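Local coordinates for outer membrane protein OMP121 (Bacteroides thetaiotaomicron, PDB 5FQ8) that probably imports nutrients across the outer membrane as a TonB-dependent transporter, a beta-barrel closed by a plug domain, at residues Met692-Ile706 / Thr721-Pro735. Residues are numbered along the deposited sequence; the frame is centred on the assembly and turned at random.
Sequences MNLGKIRNRGIELLI and TWNFTKNWSKVISLP
Strands 697-706 and 721-731 pair antiparallel, their axes 165° apart and 4.2 Å at closest approach, with hydrogen-bonded pairs running from Arg698 and Lys730 to Ile706 and Trp722. Side chains alternate between two faces. On the plug side, Asn727 ND2 donates to Asn699 OD1 at 2.9 Å, a nearly straight bond (162°) that lies in the carbonyl plane on a lone pair; the two amides are nearly coplanar. Asn727 has its CG anti to the backbone N (chi1 -175°), which carries the amide past Arg700 O to Asn699, while its OD1 accepts from Tyr668 OH. Asn699 OD1 also takes a water that bridges to Ser729 OG. An alanine in place of this asparagine would take away the amide, and Asn699 OD1 would probably be left without its N-H donor and the Tyr668 hydroxyl without its acceptor. On the outward face Leu704 crosses Trp722 at a slant, its CD2 meeting the ring edge at CZ3, 3.4 Å away; Ile706 CD1 comes to Trp722 CE3 at 3.8 Å. The ring of Trp728 turns its edge to Gly701 CA, with Lys726 CG above one face, toward its rim. Arg698 and Lys730 run alongside each other, and NH2 of Arg698 touches CD of Lys730 at 3.4 Å. At the end of the pairing Ile697 CD1 packs on both methyls of Val731, and in the loops beyond Leu694 CD1 rests 3.6 Å from Leu734 CD2. This is one hairpin of the transmembrane barrel, with strand 661-680 beside 697-712 and strand 802-812 beside 716-731. Inside, the plug is met by Glu703, salt-bridged to Arg89, by Asn699, whose ND2 donates to Val91 O, and by Thr725, bound to Gly70 N.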
ATOM      1  N   MET B 692     -16.667 -19.699  22.283  1.00 33.36           N
ATOM      2  CA  MET B 692     -17.023 -20.442  23.478  1.00 31.20           C
ATOM      3  C   MET B 692     -16.343 -21.794  23.458  1.00 28.51           C
ATOM      4  O   MET B 692     -15.772 -22.205  22.451  1.00 28.07           O
ATOM      5  CB  MET B 692     -18.539 -20.580  23.612  1.00 29.60           C
ATOM      6  CG  MET B 692     -19.266 -20.977  22.350  1.00 29.40           C
ATOM      7  SD  MET B 692     -20.972 -20.407  22.335  1.00 29.02           S
ATOM      8  CE  MET B 692     -21.375 -20.437  24.056  1.00 29.78           C
ATOM      9  N   ASN B 693     -16.382 -22.459  24.606  1.00 29.04           N
ATOM     10  CA  ASN B 693     -15.836 -23.804  24.731  1.00 29.14           C
ATOM     11  C   ASN B 693     -16.737 -24.808  24.037  1.00 29.18           C
ATOM     12  O   ASN B 693     -17.923 -24.902  24.349  1.00 29.57           O
ATOM     13  CB  ASN B 693     -15.703 -24.170  26.204  1.00 29.76           C
ATOM     14  CG  ASN B 693     -14.850 -23.196  26.964  1.00 29.80           C
ATOM     15  OD1 ASN B 693     -15.341 -22.455  27.793  1.00 30.16           O
ATOM     16  ND2 ASN B 693     -13.563 -23.190  26.684  1.00 29.45           N
ATOM     17  N   LEU B 694     -16.175 -25.581  23.117  1.00 29.89           N
ATOM     18  CA  LEU B 694     -16.978 -26.542  22.382  1.00 29.44           C
ATOM     19  C   LEU B 694     -17.203 -27.807  23.199  1.00 29.96           C
ATOM     20  O   LEU B 694     -16.811 -27.925  24.361  1.00 30.65           O
ATOM     21  CB  LEU B 694     -16.320 -26.901  21.058  1.00 28.63           C
ATOM     22  CG  LEU B 694     -16.184 -25.845  19.982  1.00 27.97           C
ATOM     23  CD1 LEU B 694     -15.834 -26.492  18.677  1.00 29.83           C
ATOM     24  CD2 LEU B 694     -17.451 -25.067  19.850  1.00 28.92           C
ATOM     25  N   GLY B 695     -17.853 -28.764  22.573  1.00 29.98           N
ATOM     26  CA  GLY B 695     -17.981 -30.086  23.140  1.00 32.03           C
ATOM     27  C   GLY B 695     -16.777 -30.949  22.827  1.00 33.52           C
ATOM     28  O   GLY B 695     -15.702 -30.469  22.468  1.00 33.56           O
ATOM     29  N   LYS B 696     -16.975 -32.249  22.963  1.00 33.33           N
ATOM     30  CA  LYS B 696     -15.925 -33.226  22.727  1.00 32.31           C
ATOM     31  C   LYS B 696     -15.823 -33.572  21.251  1.00 32.40           C
ATOM     32  O   LYS B 696     -16.821 -33.891  20.605  1.00 39.11           O
ATOM     33  CB  LYS B 696     -16.195 -34.491  23.537  1.00 30.84           C
ATOM     34  CG  LYS B 696     -16.196 -34.270  25.027  1.00 31.37           C
ATOM     35  CD  LYS B 696     -16.730 -35.460  25.787  1.00 32.12           C
ATOM     36  CE  LYS B 696     -16.732 -35.150  27.244  1.00 32.67           C
ATOM     37  NZ  LYS B 696     -16.914 -36.339  28.067  1.00 33.41           N
ATOM     38  N   ILE B 697     -14.619 -33.500  20.728  1.00 29.25           N
ATOM     39  CA  ILE B 697     -14.281 -34.081  19.444  1.00 28.90           C
ATOM     40  C   ILE B 697     -13.545 -35.382  19.719  1.00 29.20           C
ATOM     41  O   ILE B 697     -12.471 -35.379  20.328  1.00 29.24           O
ATOM     42  CB  ILE B 697     -13.426 -33.126  18.605  1.00 28.25           C
ATOM     43  CG1 ILE B 697     -14.074 -31.757  18.569  1.00 28.02           C
ATOM     44  CG2 ILE B 697     -13.274 -33.654  17.196  1.00 27.92           C
ATOM     45  CD1 ILE B 697     -15.094 -31.661  17.525  1.00 27.86           C
ATOM     46  N   ARG B 698     -14.129 -36.491  19.298  1.00 29.47           N
ATOM     47  CA  ARG B 698     -13.634 -37.807  19.653  1.00 29.89           C
ATOM     48  C   ARG B 698     -12.918 -38.439  18.473  1.00 29.58           C
ATOM     49  O   ARG B 698     -13.399 -38.381  17.339  1.00 29.28           O
ATOM     50  CB  ARG B 698     -14.774 -38.706  20.119  1.00 30.52           C
ATOM     51  CG  ARG B 698     -14.318 -39.992  20.735  1.00 31.07           C
ATOM     52  CD  ARG B 698     -15.475 -40.760  21.275  1.00 31.74           C
ATOM     53  NE  ARG B 698     -16.307 -41.247  20.194  1.00 31.69           N
ATOM     54  CZ  ARG B 698     -17.506 -41.781  20.369  1.00 32.19           C
ATOM     55  NH1 ARG B 698     -18.014 -41.883  21.585  1.00 32.78           N
ATOM     56  NH2 ARG B 698     -18.190 -42.209  19.325  1.00 34.93           N
ATOM     57  N   ASN B 699     -11.751 -39.018  18.748  1.00 29.67           N
ATOM     58  CA  ASN B 699     -11.012 -39.826  17.785  1.00 29.53           C
ATOM     59  C   ASN B 699     -10.687 -41.160  18.444  1.00 30.14           C
ATOM     60  O   ASN B 699      -9.977 -41.205  19.449  1.00 30.39           O
ATOM     61  CB  ASN B 699      -9.741 -39.120  17.317  1.00 29.01           C
ATOM     62  CG  ASN B 699     -10.030 -37.976  16.380  1.00 32.43           C
ATOM     63  OD1 ASN B 699     -10.264 -38.168  15.193  1.00 28.17           O
ATOM     64  ND2 ASN B 699     -10.011 -36.769  16.915  1.00 40.92           N
ATOM     65  N   ARG B 700     -11.232 -42.237  17.891  1.00 33.71           N
ATOM     66  CA  ARG B 700     -10.982 -43.605  18.326  1.00 31.01           C
ATOM     67  C   ARG B 700     -10.489 -44.411  17.142  1.00 30.88           C
ATOM     68  O   ARG B 700     -10.901 -44.173  16.004  1.00 30.50           O
ATOM     69  CB  ARG B 700     -12.242 -44.297  18.857  1.00 36.78           C
ATOM     70  CG  ARG B 700     -12.794 -43.810  20.166  1.00 39.56           C
ATOM     71  CD  ARG B 700     -13.868 -44.774  20.703  1.00 44.58           C
ATOM     72  NE  ARG B 700     -14.735 -45.333  19.668  1.00 49.31           N
ATOM     73  CZ  ARG B 700     -15.915 -45.893  19.913  1.00 54.78           C
ATOM     74  NH1 ARG B 700     -16.374 -45.951  21.154  1.00 59.37           N
ATOM     75  NH2 ARG B 700     -16.641 -46.384  18.917  1.00 59.60           N
ATOM     76  N   GLY B 701      -9.640 -45.393  17.409  1.00 31.24           N
ATOM     77  CA  GLY B 701      -9.215 -46.262  16.333  1.00 31.21           C
ATOM     78  C   GLY B 701      -8.190 -47.296  16.719  1.00 31.65           C
ATOM     79  O   GLY B 701      -7.986 -47.602  17.892  1.00 32.12           O
ATOM     80  N   ILE B 702      -7.555 -47.835  15.687  1.00 31.51           N
ATOM     81  CA  ILE B 702      -6.607 -48.934  15.800  1.00 31.94           C
ATOM     82  C   ILE B 702      -5.368 -48.571  15.004  1.00 31.48           C
ATOM     83  O   ILE B 702      -5.474 -48.134  13.856  1.00 31.00           O
ATOM     84  CB  ILE B 702      -7.193 -50.256  15.270  1.00 32.42           C
ATOM     85  CG1 ILE B 702      -8.570 -50.522  15.847  1.00 32.83           C
ATOM     86  CG2 ILE B 702      -6.304 -51.403  15.629  1.00 32.98           C
ATOM     87  CD1 ILE B 702      -9.236 -51.716  15.222  1.00 33.70           C
ATOM     88  N   GLU B 703      -4.200 -48.774  15.602  1.00 31.68           N
ATOM     89  CA  GLU B 703      -2.920 -48.603  14.930  1.00 31.39           C
ATOM     90  C   GLU B 703      -2.194 -49.931  14.989  1.00 31.97           C
ATOM     91  O   GLU B 703      -1.857 -50.409  16.075  1.00 32.48           O
ATOM     92  CB  GLU B 703      -2.075 -47.499  15.581  1.00 31.09           C
ATOM     93  CG  GLU B 703      -2.601 -46.091  15.395  1.00 32.13           C
ATOM     94  CD  GLU B 703      -2.049 -45.110  16.403  1.00 34.45           C
ATOM     95  OE1 GLU B 703      -1.170 -45.498  17.193  1.00 39.65           O
ATOM     96  OE2 GLU B 703      -2.503 -43.949  16.409  1.00 33.00           O
ATOM     97  N   LEU B 704      -1.939 -50.509  13.828  1.00 31.92           N
ATOM     98  CA  LEU B 704      -1.398 -51.852  13.729  1.00 32.51           C
ATOM     99  C   LEU B 704      -0.204 -51.850  12.792  1.00 32.29           C
ATOM    100  O   LEU B 704      -0.282 -51.314  11.685  1.00 31.78           O
ATOM    101  CB  LEU B 704      -2.484 -52.805  13.242  1.00 32.84           C
ATOM    102  CG  LEU B 704      -2.134 -54.131  12.602  1.00 33.33           C
ATOM    103  CD1 LEU B 704      -1.365 -54.966  13.581  1.00 33.98           C
ATOM    104  CD2 LEU B 704      -3.426 -54.796  12.226  1.00 33.59           C
ATOM    105  N   LEU B 705       0.893 -52.443  13.240  1.00 32.70           N
ATOM    106  CA  LEU B 705       2.105 -52.583  12.446  1.00 32.62           C
ATOM    107  C   LEU B 705       2.568 -54.035  12.477  1.00 33.35           C
ATOM    108  O   LEU B 705       2.557 -54.671  13.531  1.00 33.92           O
ATOM    109  CB  LEU B 705       3.194 -51.649  12.973  1.00 32.37           C
ATOM    110  CG  LEU B 705       4.639 -51.736  12.498  1.00 32.41           C
ATOM    111  CD1 LEU B 705       4.719 -51.416  11.042  1.00 31.95           C
ATOM    112  CD2 LEU B 705       5.484 -50.785  13.287  1.00 32.24           C
ATOM    113  N   ILE B 706       2.947 -54.572  11.319  1.00 33.38           N
ATOM    114  CA  ILE B 706       3.457 -55.940  11.221  1.00 40.15           C
ATOM    115  C   ILE B 706       4.648 -55.959  10.280  1.00 46.90           C
ATOM    116  O   ILE B 706       4.552 -55.485   9.145  1.00 58.34           O
ATOM    117  CB  ILE B 706       2.394 -56.929  10.712  1.00 34.42           C
ATOM    118  CG1 ILE B 706       1.289 -57.089  11.733  1.00 34.68           C
ATOM    119  CG2 ILE B 706       3.012 -58.265  10.456  1.00 35.11           C
ATOM    120  CD1 ILE B 706       0.083 -57.705  11.152  1.00 34.85           C
ATOM    121  N   THR B 721       6.761 -55.194   5.301  1.00 36.15           N
ATOM    122  CA  THR B 721       6.147 -54.412   6.349  1.00 33.21           C
ATOM    123  C   THR B 721       4.737 -54.048   5.928  1.00 36.86           C
ATOM    124  O   THR B 721       4.489 -53.740   4.761  1.00 36.80           O
ATOM    125  CB  THR B 721       6.987 -53.182   6.659  1.00 32.21           C
ATOM    126  OG1 THR B 721       8.222 -53.609   7.240  1.00 32.66           O
ATOM    127  CG2 THR B 721       6.268 -52.279   7.620  1.00 31.86           C
ATOM    128  N   TRP B 722       3.816 -54.132   6.882  1.00 32.38           N
ATOM    129  CA  TRP B 722       2.415 -53.809   6.663  1.00 32.10           C
ATOM    130  C   TRP B 722       1.932 -53.036   7.873  1.00 31.90           C
ATOM    131  O   TRP B 722       2.091 -53.502   9.002  1.00 32.33           O
ATOM    132  CB  TRP B 722       1.600 -55.079   6.460  1.00 32.65           C
ATOM    133  CG  TRP B 722       0.162 -54.882   6.186  1.00 32.45           C
ATOM    134  CD1 TRP B 722      -0.403 -54.603   4.993  1.00 35.50           C
ATOM    135  CD2 TRP B 722      -0.910 -55.005   7.121  1.00 32.64           C
ATOM    136  NE1 TRP B 722      -1.762 -54.522   5.118  1.00 37.77           N
ATOM    137  CE2 TRP B 722      -2.099 -54.768   6.422  1.00 37.41           C
ATOM    138  CE3 TRP B 722      -0.978 -55.284   8.484  1.00 33.02           C
ATOM    139  CZ2 TRP B 722      -3.348 -54.800   7.041  1.00 36.31           C
ATOM    140  CZ3 TRP B 722      -2.211 -55.315   9.096  1.00 33.66           C
ATOM    141  CH2 TRP B 722      -3.380 -55.077   8.377  1.00 36.56           C
ATOM    142  N   ASN B 723       1.368 -51.856   7.646  1.00 31.28           N
ATOM    143  CA  ASN B 723       0.844 -51.036   8.731  1.00 31.08           C
ATOM    144  C   ASN B 723      -0.600 -50.651   8.439  1.00 30.81           C
ATOM    145  O   ASN B 723      -0.961 -50.407   7.287  1.00 30.50           O
ATOM    146  CB  ASN B 723       1.724 -49.798   8.940  1.00 36.02           C
ATOM    147  CG  ASN B 723       1.815 -48.930   7.711  1.00 36.62           C
ATOM    148  OD1 ASN B 723       1.117 -47.937   7.608  1.00 44.57           O
ATOM    149  ND2 ASN B 723       2.676 -49.296   6.774  1.00 36.62           N
ATOM    150  N   PHE B 724      -1.429 -50.602   9.480  1.00 33.38           N
ATOM    151  CA  PHE B 724      -2.866 -50.410   9.297  1.00 51.84           C
ATOM    152  C   PHE B 724      -3.417 -49.433  10.324  1.00 37.38           C
ATOM    153  O   PHE B 724      -3.195 -49.597  11.525  1.00 34.42           O
ATOM    154  CB  PHE B 724      -3.595 -51.756   9.393  1.00 63.07           C
ATOM    155  CG  PHE B 724      -5.089 -51.663   9.274  1.00 37.80           C
ATOM    156  CD1 PHE B 724      -5.696 -51.716   8.042  1.00 31.32           C
ATOM    157  CD2 PHE B 724      -5.878 -51.572  10.403  1.00 33.60           C
ATOM    158  CE1 PHE B 724      -7.059 -51.639   7.935  1.00 31.35           C
ATOM    159  CE2 PHE B 724      -7.235 -51.501  10.304  1.00 31.87           C
ATOM    160  CZ  PHE B 724      -7.830 -51.535   9.069  1.00 32.25           C
ATOM    161  N   THR B 725      -4.144 -48.428   9.841  1.00 30.14           N
ATOM    162  CA  THR B 725      -4.778 -47.413  10.674  1.00 29.92           C
ATOM    163  C   THR B 725      -6.257 -47.329  10.337  1.00 29.89           C
ATOM    164  O   THR B 725      -6.624 -47.225   9.165  1.00 29.63           O
ATOM    165  CB  THR B 725      -4.146 -46.024  10.468  1.00 29.30           C
ATOM    166  OG1 THR B 725      -2.739 -46.055  10.727  1.00 29.33           O
ATOM    167  CG2 THR B 725      -4.787 -45.015  11.387  1.00 29.13           C
ATOM    168  N   LYS B 726      -7.104 -47.353  11.358  1.00 30.18           N
ATOM    169  CA  LYS B 726      -8.530 -47.084  11.187  1.00 30.77           C
ATOM    170  C   LYS B 726      -8.961 -46.168  12.316  1.00 30.94           C
ATOM    171  O   LYS B 726      -8.912 -46.563  13.480  1.00 30.52           O
ATOM    172  CB  LYS B 726      -9.351 -48.371  11.182  1.00 30.76           C
ATOM    173  CG  LYS B 726     -10.770 -48.213  10.677  1.00 30.75           C
ATOM    174  CD  LYS B 726     -11.482 -49.540  10.581  1.00 31.39           C
ATOM    175  CE  LYS B 726     -12.927 -49.368  10.201  1.00 31.44           C
ATOM    176  NZ  LYS B 726     -13.535 -50.619   9.697  1.00 31.99           N
ATOM    177  N   ASN B 727      -9.365 -44.946  11.976  1.00 40.35           N
ATOM    178  CA  ASN B 727      -9.768 -43.948  12.956  1.00 29.47           C
ATOM    179  C   ASN B 727     -11.253 -43.666  12.841  1.00 29.51           C
ATOM    180  O   ASN B 727     -11.782 -43.525  11.738  1.00 29.27           O
ATOM    181  CB  ASN B 727      -8.984 -42.647  12.791  1.00 28.87           C
ATOM    182  CG  ASN B 727      -9.294 -41.639  13.887  1.00 28.83           C
ATOM    183  OD1 ASN B 727      -8.930 -41.835  15.041  1.00 29.16           O
ATOM    184  ND2 ASN B 727      -9.965 -40.552  13.526  1.00 28.44           N
ATOM    185  N   TRP B 728     -11.911 -43.571  13.986  1.00 29.86           N
ATOM    186  CA  TRP B 728     -13.316 -43.190  14.059  1.00 29.95           C
ATOM    187  C   TRP B 728     -13.405 -41.762  14.593  1.00 29.60           C
ATOM    188  O   TRP B 728     -13.038 -41.494  15.740  1.00 29.77           O
ATOM    189  CB  TRP B 728     -14.101 -44.154  14.943  1.00 30.67           C
ATOM    190  CG  TRP B 728     -14.557 -45.421  14.272  1.00 31.25           C
ATOM    191  CD1 TRP B 728     -15.726 -45.627  13.602  1.00 36.66           C
ATOM    192  CD2 TRP B 728     -13.860 -46.668  14.246  1.00 33.70           C
ATOM    193  NE1 TRP B 728     -15.795 -46.924  13.155  1.00 31.60           N
ATOM    194  CE2 TRP B 728     -14.658 -47.580  13.538  1.00 31.76           C
ATOM    195  CE3 TRP B 728     -12.632 -47.099  14.749  1.00 31.55           C
ATOM    196  CZ2 TRP B 728     -14.265 -48.884  13.315  1.00 32.19           C
ATOM    197  CZ3 TRP B 728     -12.248 -48.392  14.530  1.00 31.97           C
ATOM    198  CH2 TRP B 728     -13.056 -49.270  13.819  1.00 32.29           C
ATOM    199  N   SER B 729     -13.899 -40.852  13.760  1.00 29.15           N
ATOM    200  CA  SER B 729     -14.021 -39.439  14.095  1.00 28.79           C
ATOM    201  C   SER B 729     -15.454 -39.112  14.452  1.00 29.04           C
ATOM    202  O   SER B 729     -16.378 -39.506  13.743  1.00 29.16           O
ATOM    203  CB  SER B 729     -13.595 -38.570  12.914  1.00 28.16           C
ATOM    204  OG  SER B 729     -13.651 -37.208  13.245  1.00 27.84           O
ATOM    205  N   LYS B 730     -15.648 -38.378  15.538  1.00 29.15           N
ATOM    206  CA  LYS B 730     -17.006 -37.945  15.861  1.00 31.76           C
ATOM    207  C   LYS B 730     -16.962 -36.722  16.757  1.00 31.26           C
ATOM    208  O   LYS B 730     -16.584 -36.831  17.923  1.00 29.59           O
ATOM    209  CB  LYS B 730     -17.783 -39.067  16.525  1.00 34.29           C
ATOM    210  CG  LYS B 730     -19.244 -38.751  16.789  1.00 30.41           C
ATOM    211  CD  LYS B 730     -19.888 -39.832  17.643  1.00 31.18           C
ATOM    212  CE  LYS B 730     -21.375 -39.955  17.385  1.00 31.53           C
ATOM    213  NZ  LYS B 730     -22.069 -40.701  18.442  1.00 32.31           N
ATOM    214  N   VAL B 731     -17.354 -35.570  16.210  1.00 33.48           N
ATOM    215  CA  VAL B 731     -17.813 -34.472  17.043  1.00 28.93           C
ATOM    216  C   VAL B 731     -18.920 -34.996  17.921  1.00 29.59           C
ATOM    217  O   VAL B 731     -19.822 -35.672  17.431  1.00 38.60           O
ATOM    218  CB  VAL B 731     -18.304 -33.313  16.166  1.00 28.49           C
ATOM    219  CG1 VAL B 731     -18.614 -32.096  17.013  1.00 28.52           C
ATOM    220  CG2 VAL B 731     -17.299 -32.983  15.104  1.00 27.89           C
ATOM    221  N   ILE B 732     -18.858 -34.735  19.217  1.00 29.93           N
ATOM    222  CA  ILE B 732     -19.861 -35.279  20.125  1.00 30.63           C
ATOM    223  C   ILE B 732     -20.983 -34.287  20.380  1.00 30.74           C
ATOM    224  O   ILE B 732     -22.157 -34.635  20.303  1.00 31.13           O
ATOM    225  CB  ILE B 732     -19.211 -35.763  21.437  1.00 31.06           C
ATOM    226  CG1 ILE B 732     -18.621 -37.152  21.226  1.00 31.25           C
ATOM    227  CG2 ILE B 732     -20.235 -35.821  22.535  1.00 31.75           C
ATOM    228  CD1 ILE B 732     -18.282 -37.862  22.508  1.00 31.86           C
ATOM    229  N   SER B 733     -20.645 -33.040  20.678  1.00 48.85           N
ATOM    230  CA  SER B 733     -21.660 -32.007  20.791  1.00 35.89           C
ATOM    231  C   SER B 733     -21.051 -30.676  20.403  1.00 35.04           C
ATOM    232  O   SER B 733     -19.863 -30.437  20.610  1.00 30.03           O
ATOM    233  CB  SER B 733     -22.242 -31.926  22.200  1.00 38.58           C
ATOM    234  OG  SER B 733     -21.228 -31.652  23.144  1.00 37.10           O
ATOM    235  N   LEU B 734     -21.871 -29.833  19.796  1.00 32.45           N
ATOM    236  CA  LEU B 734     -21.575 -28.437  19.602  1.00 29.32           C
ATOM    237  C   LEU B 734     -22.649 -27.645  20.324  1.00 29.72           C
ATOM    238  O   LEU B 734     -23.834 -27.961  20.167  1.00 33.70           O
ATOM    239  CB  LEU B 734     -21.553 -28.080  18.122  1.00 28.77           C
ATOM    240  CG  LEU B 734     -20.312 -28.562  17.383  1.00 28.31           C
ATOM    241  CD1 LEU B 734     -20.469 -28.321  15.929  1.00 27.87           C
ATOM    242  CD2 LEU B 734     -19.088 -27.846  17.892  1.00 28.04           C
ATOM    243  N   PRO B 735     -22.286 -26.644  21.136  1.00 29.73           N
ATOM    244  CA  PRO B 735     -23.268 -25.947  21.975  1.00 31.33           C
ATOM    245  C   PRO B 735     -24.632 -25.713  21.344  1.00 30.35           C
ATOM    246  O   PRO B 735     -24.758 -25.026  20.328  1.00 29.93           O
ATOM    247  CB  PRO B 735     -22.556 -24.631  22.276  1.00 31.02           C
ATOM    248  CG  PRO B 735     -21.159 -25.024  22.370  1.00 29.62           C
ATOM    249  CD  PRO B 735     -20.940 -26.111  21.351  1.00 29.36           C
TER
HETATM  250  O   HOH W   1     -15.607 -41.418  17.902  1.00 20.05           O
HETATM  251  O   HOH W   2     -11.239 -36.389  13.239  1.00 14.96           O